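PDB 6LSU: intracellular protein transport protein USO1 from Saccharomyces cerevisiae S288c, which is required for protein transport from the ER to the Golgi complex, this chain being the globular head of an elongated, dimeric vesicle tether. Local coordinates for residues 598-601 and 605-608; 561-566 and 580-585; 565-570 and 608-613. All blocks are in the same frame, centred on the assembly; numbering follows the deposited sequence.

Contact 1. Residues 598-601 and 605-608; sequences NDFL and SVIK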
loop_
_atom_site.group_PDB
_atom_site.type_symbol
_atom_site.label_atom_id
_atom_site.label_comp_id
_atom_site.label_asym_id
_atom_site.label_seq_id
_atom_site.Cartn_x
_atom_site.Cartn_y
_atom_site.Cartn_z
ATOM N N ASN A 598 1.544 19.308 37.367
ATOM C CA ASN A 598 0.880 19.759 38.611
ATOM C C ASN A 598 -0.382 18.927 38.854
ATOM O O ASN A 598 -0.674 18.620 40.047
ATOM C CB ASN A 598 0.604 21.263 38.604
ATOM C CG ASN A 598 1.879 22.073 38.719
ATOM O OD1 ASN A 598 2.981 21.525 38.760
ATOM N ND2 ASN A 598 1.752 23.390 38.741
ATOM N N ASP A 599 -1.114 18.575 37.802
ATOM C CA ASP A 599 -2.380 17.829 37.969
ATOM C C ASP A 599 -1.989 16.445 38.461
ATOM O O ASP A 599 -2.685 15.921 39.349
ATOM C CB ASP A 599 -3.200 17.794 36.682
ATOM C CG ASP A 599 -3.993 19.057 36.423
ATOM O OD1 ASP A 599 -3.652 20.114 37.011
ATOM O OD2 ASP A 599 -4.937 18.974 35.628
ATOM N N PHE A 600 -0.886 15.901 37.931
ATOM C CA PHE A 600 -0.413 14.534 38.268
ATOM C C PHE A 600 0.034 14.479 39.739
ATOM O O PHE A 600 -0.444 13.599 40.481
ATOM C CB PHE A 600 0.727 14.107 37.335
ATOM C CG PHE A 600 1.271 12.729 37.619
ATOM C CD1 PHE A 600 0.413 11.645 37.581
ATOM C CD2 PHE A 600 2.596 12.524 37.984
ATOM C CE1 PHE A 600 0.873 10.357 37.823
ATOM C CE2 PHE A 600 3.061 11.249 38.267
ATOM C CZ PHE A 600 2.204 10.161 38.151
ATOM N N LEU A 601 0.919 15.413 40.121
ATOM C CA LEU A 601 1.567 15.571 41.465
ATOM C C LEU A 601 0.547 15.914 42.552
ATOM O O LEU A 601 0.898 15.844 43.703
ATOM C CB LEU A 601 2.606 16.691 41.400
ATOM C CG LEU A 601 3.858 16.372 40.588
ATOM C CD1 LEU A 601 4.834 17.511 40.645
ATOM C CD2 LEU A 601 4.533 15.108 41.025
ATOM N N SER A 605 -1.528 9.866 46.821
ATOM C CA SER A 605 -2.003 8.459 46.898
ATOM C C SER A 605 -1.554 7.670 45.653
ATOM O O SER A 605 -1.084 6.517 45.772
ATOM C CB SER A 605 -3.489 8.400 47.071
ATOM O OG SER A 605 -3.962 7.199 46.494
ATOM N N VAL A 606 -1.669 8.285 44.473
ATOM C CA VAL A 606 -1.275 7.686 43.170
ATOM C C VAL A 606 0.245 7.564 43.152
ATOM O O VAL A 606 0.730 6.446 42.872
ATOM C CB VAL A 606 -1.848 8.484 41.979
ATOM C CG1 VAL A 606 -1.002 8.357 40.712
ATOM C CG2 VAL A 606 -3.293 8.066 41.701
ATOM N N ILE A 607 0.993 8.611 43.499
ATOM C CA ILE A 607 2.483 8.499 43.455
ATOM C C ILE A 607 2.898 7.334 44.356
ATOM O O ILE A 607 3.872 6.644 43.969
ATOM C CB ILE A 607 3.215 9.793 43.842
ATOM C CG1 ILE A 607 2.970 10.913 42.833
ATOM C CG2 ILE A 607 4.703 9.537 43.975
ATOM C CD1 ILE A 607 1.508 11.291 42.698
ATOM N N LYS A 608 2.190 7.110 45.484
ATOM C CA LYS A 608 2.506 6.032 46.464
ATOM C C LYS A 608 2.303 4.690 45.768
ATOM O O LYS A 608 3.289 3.927 45.684
ATOM C CB LYS A 608 1.718 6.185 47.775
ATOM C CG LYS A 608 2.207 7.328 48.666
ATOM C CD LYS A 608 1.767 7.246 50.112
ATOM C CE LYS A 608 0.407 7.851 50.381
ATOM N NZ LYS A 608 -0.092 7.481 51.729
#

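Contact 2. Residues 561-566 and 580-585; sequences QTISEL and ISYLTF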
loop_
_atom_site.group_PDB
_atom_site.type_symbol
_atom_site.label_atom_id
_atom_site.label_comp_id
_atom_site.label_asym_id
_atom_site.label_seq_id
_atom_site.Cartn_x
_atom_site.Cartn_y
_atom_site.Cartn_z
ATOM N N GLN A 561 -6.267 12.930 36.686
ATOM C CA GLN A 561 -6.415 12.147 37.943
ATOM C C GLN A 561 -7.275 10.905 37.651
ATOM O O GLN A 561 -6.892 9.808 38.038
ATOM C CB GLN A 561 -6.977 13.020 39.072
ATOM C CG GLN A 561 -6.210 12.857 40.382
ATOM C CD GLN A 561 -4.763 13.271 40.246
ATOM O OE1 GLN A 561 -3.846 12.452 40.299
ATOM N NE2 GLN A 561 -4.551 14.562 40.050
ATOM N N THR A 562 -8.345 11.056 36.897
ATOM C CA THR A 562 -9.157 9.918 36.363
ATOM C C THR A 562 -8.294 8.891 35.593
ATOM O O THR A 562 -8.497 7.672 35.743
ATOM C CB THR A 562 -10.250 10.401 35.413
ATOM O OG1 THR A 562 -11.014 11.478 35.956
ATOM C CG2 THR A 562 -11.216 9.282 35.095
ATOM N N ILE A 563 -7.390 9.335 34.746
ATOM C CA ILE A 563 -6.485 8.430 33.963
ATOM C C ILE A 563 -5.534 7.747 34.966
ATOM O O ILE A 563 -5.229 6.531 34.754
ATOM C CB ILE A 563 -5.724 9.231 32.871
ATOM C CG1 ILE A 563 -6.672 9.651 31.746
ATOM C CG2 ILE A 563 -4.532 8.472 32.301
ATOM C CD1 ILE A 563 -6.171 10.811 30.917
ATOM N N SER A 564 -5.071 8.489 35.995
ATOM C CA SER A 564 -4.137 7.980 37.047
ATOM C C SER A 564 -4.765 6.787 37.776
ATOM O O SER A 564 -4.134 5.741 37.827
ATOM C CB SER A 564 -3.734 9.055 37.999
ATOM O OG SER A 564 -2.889 10.016 37.366
ATOM N N GLU A 565 -5.996 6.945 38.256
ATOM C CA GLU A 565 -6.816 5.862 38.850
ATOM C C GLU A 565 -6.914 4.706 37.853
ATOM O O GLU A 565 -6.595 3.564 38.249
ATOM C CB GLU A 565 -8.207 6.376 39.241
ATOM C CG GLU A 565 -8.526 6.240 40.726
ATOM C CD GLU A 565 -9.096 7.504 41.352
ATOM O OE1 GLU A 565 -8.361 8.529 41.374
ATOM O OE2 GLU A 565 -10.282 7.477 41.775
ATOM N N LEU A 566 -7.286 4.980 36.593
ATOM C CA LEU A 566 -7.397 3.935 35.532
ATOM C C LEU A 566 -6.050 3.224 35.365
ATOM O O LEU A 566 -6.040 1.981 35.345
ATOM C CB LEU A 566 -7.878 4.580 34.226
ATOM C CG LEU A 566 -9.365 4.908 34.217
ATOM C CD1 LEU A 566 -9.717 5.894 33.105
ATOM C CD2 LEU A 566 -10.199 3.630 34.154
ATOM N N ILE A 580 0.661 -0.069 29.265
ATOM C CA ILE A 580 1.667 0.650 28.400
ATOM C C ILE A 580 0.984 1.875 27.766
ATOM O O ILE A 580 1.597 2.984 27.687
ATOM C CB ILE A 580 2.246 -0.276 27.312
ATOM C CG1 ILE A 580 3.082 -1.401 27.925
ATOM C CG2 ILE A 580 3.041 0.531 26.297
ATOM C CD1 ILE A 580 3.632 -2.389 26.901
ATOM N N SER A 581 -0.281 1.710 27.393
ATOM C CA SER A 581 -1.033 2.757 26.683
ATOM C C SER A 581 -1.220 3.922 27.634
ATOM O O SER A 581 -0.731 5.010 27.278
ATOM C CB SER A 581 -2.309 2.211 26.114
ATOM O OG SER A 581 -2.014 1.277 25.090
ATOM N N TYR A 582 -1.821 3.700 28.817
ATOM C CA TYR A 582 -1.931 4.758 29.882
ATOM C C TYR A 582 -0.561 5.334 30.210
ATOM O O TYR A 582 -0.436 6.579 30.193
ATOM C CB TYR A 582 -2.537 4.244 31.180
ATOM C CG TYR A 582 -3.999 3.897 31.094
ATOM C CD1 TYR A 582 -4.956 4.860 30.805
ATOM C CD2 TYR A 582 -4.428 2.597 31.315
ATOM C CE1 TYR A 582 -6.303 4.527 30.670
ATOM C CE2 TYR A 582 -5.768 2.239 31.224
ATOM C CZ TYR A 582 -6.716 3.213 30.895
ATOM O OH TYR A 582 -8.049 2.854 30.837
ATOM N N LEU A 583 0.439 4.490 30.464
ATOM C CA LEU A 583 1.746 4.994 30.969
ATOM C C LEU A 583 2.395 5.922 29.943
ATOM O O LEU A 583 2.621 7.110 30.291
ATOM C CB LEU A 583 2.650 3.810 31.328
ATOM C CG LEU A 583 2.387 3.253 32.719
ATOM C CD1 LEU A 583 2.926 1.849 32.837
ATOM C CD2 LEU A 583 2.976 4.179 33.764
ATOM N N THR A 584 2.621 5.429 28.719
ATOM C CA THR A 584 3.208 6.185 27.567
ATOM C C THR A 584 2.361 7.447 27.286
ATOM O O THR A 584 2.946 8.546 27.006
ATOM C CB THR A 584 3.224 5.309 26.309
ATOM O OG1 THR A 584 1.910 4.814 25.985
ATOM C CG2 THR A 584 4.115 4.101 26.458
ATOM N N PHE A 585 1.036 7.335 27.380
ATOM C CA PHE A 585 0.169 8.516 27.204
ATOM C C PHE A 585 0.567 9.547 28.267
ATOM O O PHE A 585 1.134 10.608 27.850
ATOM C CB PHE A 585 -1.314 8.142 27.230
ATOM C CG PHE A 585 -2.203 9.334 27.084
ATOM C CD1 PHE A 585 -1.891 10.334 26.174
ATOM C CD2 PHE A 585 -3.346 9.475 27.862
ATOM C CE1 PHE A 585 -2.722 11.438 26.020
ATOM C CE2 PHE A 585 -4.166 10.592 27.720
ATOM C CZ PHE A 585 -3.849 11.566 26.807
#

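Contact 3. Residues 565-570 and 608-613; sequences ELLTTS and KSLLSF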
loop_
_atom_site.group_PDB
_atom_site.type_symbol
_atom_site.label_atom_id
_atom_site.label_comp_id
_atom_site.label_asym_id
_atom_site.label_seq_id
_atom_site.Cartn_x
_atom_site.Cartn_y
_atom_site.Cartn_z
ATOM N N GLU A 565 -5.996 6.945 38.256
ATOM C CA GLU A 565 -6.816 5.862 38.850
ATOM C C GLU A 565 -6.914 4.706 37.853
ATOM O O GLU A 565 -6.595 3.564 38.249
ATOM C CB GLU A 565 -8.207 6.376 39.241
ATOM C CG GLU A 565 -8.526 6.240 40.726
ATOM C CD GLU A 565 -9.096 7.504 41.352
ATOM O OE1 GLU A 565 -8.361 8.529 41.374
ATOM O OE2 GLU A 565 -10.282 7.477 41.775
ATOM N N LEU A 566 -7.286 4.980 36.593
ATOM C CA LEU A 566 -7.397 3.935 35.532
ATOM C C LEU A 566 -6.050 3.224 35.365
ATOM O O LEU A 566 -6.040 1.981 35.345
ATOM C CB LEU A 566 -7.878 4.580 34.226
ATOM C CG LEU A 566 -9.365 4.908 34.217
ATOM C CD1 LEU A 566 -9.717 5.894 33.105
ATOM C CD2 LEU A 566 -10.199 3.630 34.154
ATOM N N LEU A 567 -4.958 3.980 35.286
ATOM C CA LEU A 567 -3.580 3.439 35.161
ATOM C C LEU A 567 -3.336 2.426 36.283
ATOM O O LEU A 567 -3.211 1.210 35.954
ATOM C CB LEU A 567 -2.571 4.588 35.218
ATOM C CG LEU A 567 -1.156 4.244 34.795
ATOM C CD1 LEU A 567 -0.207 5.394 35.065
ATOM C CD2 LEU A 567 -0.684 3.002 35.501
ATOM N N THR A 568 -3.292 2.899 37.539
ATOM C CA THR A 568 -2.897 2.095 38.732
ATOM C C THR A 568 -3.764 0.845 38.751
ATOM O O THR A 568 -3.165 -0.229 38.749
ATOM C CB THR A 568 -3.047 2.865 40.047
ATOM O OG1 THR A 568 -4.363 3.412 40.189
ATOM C CG2 THR A 568 -2.046 3.987 40.152
ATOM N N THR A 569 -5.093 0.982 38.604
ATOM C CA THR A 569 -6.009 -0.175 38.407
ATOM C C THR A 569 -5.552 -1.118 37.280
ATOM O O THR A 569 -6.089 -2.240 37.223
ATOM C CB THR A 569 -7.425 0.272 38.053
ATOM O OG1 THR A 569 -7.956 1.220 38.983
ATOM C CG2 THR A 569 -8.398 -0.873 37.953
ATOM N N SER A 570 -4.704 -0.662 36.347
ATOM C CA SER A 570 -4.381 -1.385 35.084
ATOM C C SER A 570 -3.077 -2.165 35.269
ATOM O O SER A 570 -2.731 -2.966 34.404
ATOM C CB SER A 570 -4.304 -0.446 33.880
ATOM O OG SER A 570 -3.020 0.192 33.734
ATOM N N LYS A 608 2.190 7.110 45.484
ATOM C CA LYS A 608 2.506 6.032 46.464
ATOM C C LYS A 608 2.303 4.690 45.768
ATOM O O LYS A 608 3.289 3.927 45.684
ATOM C CB LYS A 608 1.718 6.185 47.775
ATOM C CG LYS A 608 2.207 7.328 48.666
ATOM C CD LYS A 608 1.767 7.246 50.112
ATOM C CE LYS A 608 0.407 7.851 50.381
ATOM N NZ LYS A 608 -0.092 7.481 51.729
ATOM N N SER A 609 1.110 4.429 45.216
ATOM C CA SER A 609 0.829 3.221 44.360
ATOM C C SER A 609 1.906 3.005 43.281
ATOM O O SER A 609 2.402 1.865 43.085
ATOM C CB SER A 609 -0.487 3.363 43.724
ATOM O OG SER A 609 -1.506 3.336 44.711
ATOM N N LEU A 610 2.277 4.041 42.544
ATOM C CA LEU A 610 3.248 3.848 41.446
ATOM C C LEU A 610 4.603 3.444 42.033
ATOM O O LEU A 610 5.183 2.446 41.555
ATOM C CB LEU A 610 3.308 5.112 40.589
ATOM C CG LEU A 610 1.996 5.488 39.899
ATOM C CD1 LEU A 610 2.167 6.765 39.128
ATOM C CD2 LEU A 610 1.481 4.387 38.998
ATOM N N LEU A 611 5.076 4.150 43.059
ATOM C CA LEU A 611 6.330 3.783 43.769
ATOM C C LEU A 611 6.229 2.353 44.319
ATOM O O LEU A 611 7.153 1.546 44.095
ATOM C CB LEU A 611 6.576 4.794 44.876
ATOM C CG LEU A 611 7.509 5.932 44.487
ATOM C CD1 LEU A 611 7.614 6.903 45.637
ATOM C CD2 LEU A 611 8.884 5.407 44.108
ATOM N N SER A 612 5.141 2.015 44.993
ATOM C CA SER A 612 4.949 0.640 45.511
ATOM C C SER A 612 5.089 -0.332 44.331
ATOM O O SER A 612 5.837 -1.351 44.445
ATOM C CB SER A 612 3.625 0.479 46.224
ATOM O OG SER A 612 3.433 1.490 47.217
ATOM N N PHE A 613 4.373 -0.063 43.243
ATOM C CA PHE A 613 4.312 -0.998 42.090
ATOM C C PHE A 613 5.731 -1.196 41.553
ATOM O O PHE A 613 6.097 -2.344 41.335
ATOM C CB PHE A 613 3.348 -0.534 40.988
ATOM C CG PHE A 613 3.295 -1.550 39.876
ATOM C CD1 PHE A 613 4.333 -1.639 38.961
ATOM C CD2 PHE A 613 2.265 -2.474 39.790
ATOM C CE1 PHE A 613 4.346 -2.631 37.992
ATOM C CE2 PHE A 613 2.278 -3.456 38.804
ATOM C CZ PHE A 613 3.331 -3.540 37.928
#

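Contact 1. Residues 598-601 and 605-608
F600 of helix 594-601 and V606, near the start of helix 604-614, meet where the chain bends between two consecutive helices of ARM repeat 10. The F600 side chain leaves CB with CG anti to the backbone N (chi1 180°), which carries the ring forward although the CB bond itself does not head for the other segment. One ortho carbon, CD1, lies beside the side chain of S564 on helix 559-568. The next carbon along that side, CE1, makes the contact proper, 4.0 Å from CG1 of V606. CZ, at the tip, packs against L610, one turn beyond V606. Ring and valine cross at about a right angle, and the methyl approaches the ring at a slant.

V606 can reach the ring because CG1 is anti to its own backbone N (chi1 153°). I607 works differently: within the two segments its CD1 methyl meets backbone atoms, 3.7 Å from the carbonyl O of F600 and 4.5 Å from CA of L601. L601 turns its CB bond away from I607, though the end of its side chain swings back nearer, and both residues lie on Y650 of helix 647-658; L631 and A635 of helix 622-637 also pack on F600. A broad flat ring suits a site bordered by three helices, and branched aliphatic residues offer methyls to the ring (V606) and to the backbone (I607). No hydrogen bond joins the two segments, which meet through van der Waals contact and buried apolar surface alone.

Contact 2. Residues 561-566 and 580-585
Y582 of helix 577-590 lays its ring against L566 of helix 559-568 in a CH-pi contact. CB of L566 lies 4.2 Å from the ring centroid, 30° off the ring normal, so the methylene sits off-centre over the face, toward the hydroxyl end. The same CB is 3.8 Å from CZ of Y582, and CB, CG and both methyls of L566 lie alongside the phenol oxygen. With CG anti to its carbonyl carbon (chi1 -69°), Y582 sends its ring across to the facing helix.

Purely aliphatic-aromatic contacts make up the second group, and both use I563. Its two branches part: CG2 comes obliquely to the tyrosine ring, 3.9 Å from CD1 of Y582, while CD1 of the isoleucine meets the edge of the phenylalanine ring, 3.8 Å from CE2 of F585. A beta-branched residue is well suited to touching two neighbours one turn apart. F585 also packs against W589, and L503 of helix 499-504 touches both F585 and I563.

Hydrogen bonds run within each helix, not across. On helix 577-590 the carbonyl O of I580 accepts from both T584 N and T584 OG1, which arrive from opposite faces of its plane; the threonine hydroxyl thus donates back to its own helix.

The helices belong to ARM repeat 9 and run roughly antiparallel, inclined at 143° between their N-to-C directions. Without a polar bond between the segments, this pairing depends on shape and on burying apolar surface, and long aromatic side chains bridge the 10.2 Å between the segment axes.

Contact 3. Residues 565-570 and 608-613
In helix 559-568, T568 faces S609, their CA atoms 6.8 Å apart and the nearest pair between the two backbones; helix 604-614 runs on through its segment. The contact joins ARM repeat 9 to ARM repeat 10, a repeat-to-repeat joint as in other armadillo solenoids, whose repeats stack into a right-handed superhelix.

On the first segment, the carbonyl O of E565 collects three donors: the backbone N of T569, OG1 of T569 and OG1 of T568. The last of these bonds, 3.0 Å from T568 OG1 to E565 O, is tilted 31° from the carbonyl plane. Threonine suits this place because its two branches do separate jobs: with OG1 between the backbone N and the carbonyl carbon (chi1 53°), the hydroxyl turns back to its own helix and the methyl points across. On the other side, S612 folds its hydroxyl onto the carbonyl O of K608, 2.9 Å from OG, well above the carbonyl plane. Small S609 lets the helices come close, offering CB to the threonine methyl CG2 of T568 at 3.9 Å. Deeper in, L567 and L610 approach loosely through their CD2 methyls, and both lie on L631 of helix 622-637. T568 and L610 cross at about a right angle, CG2 of T568 being 3.7 Å from CD2 of L610.

The three contacts form one continuous piece of the head, with centres about 9 to 12 Å apart. Contacts 2 and 3 use neighbouring faces of helix 559-568 and meet where L583 CD2 lies 3.6 Å from L567 CD1. Contacts 1 and 3 share helix 604-614, where CZ of F600 comes within 3.5 Å of CD1 of L610. Contacts 1 and 2 are linked by a polar interaction: NE2 of Q561 probably donates to the backbone O of D599, between ARM repeat 9 and ARM repeat 10 beside the apolar interface. The contact centres lie about 33 to 44 Å from the centre of the chain, in the C-terminal part of this elongated solenoid.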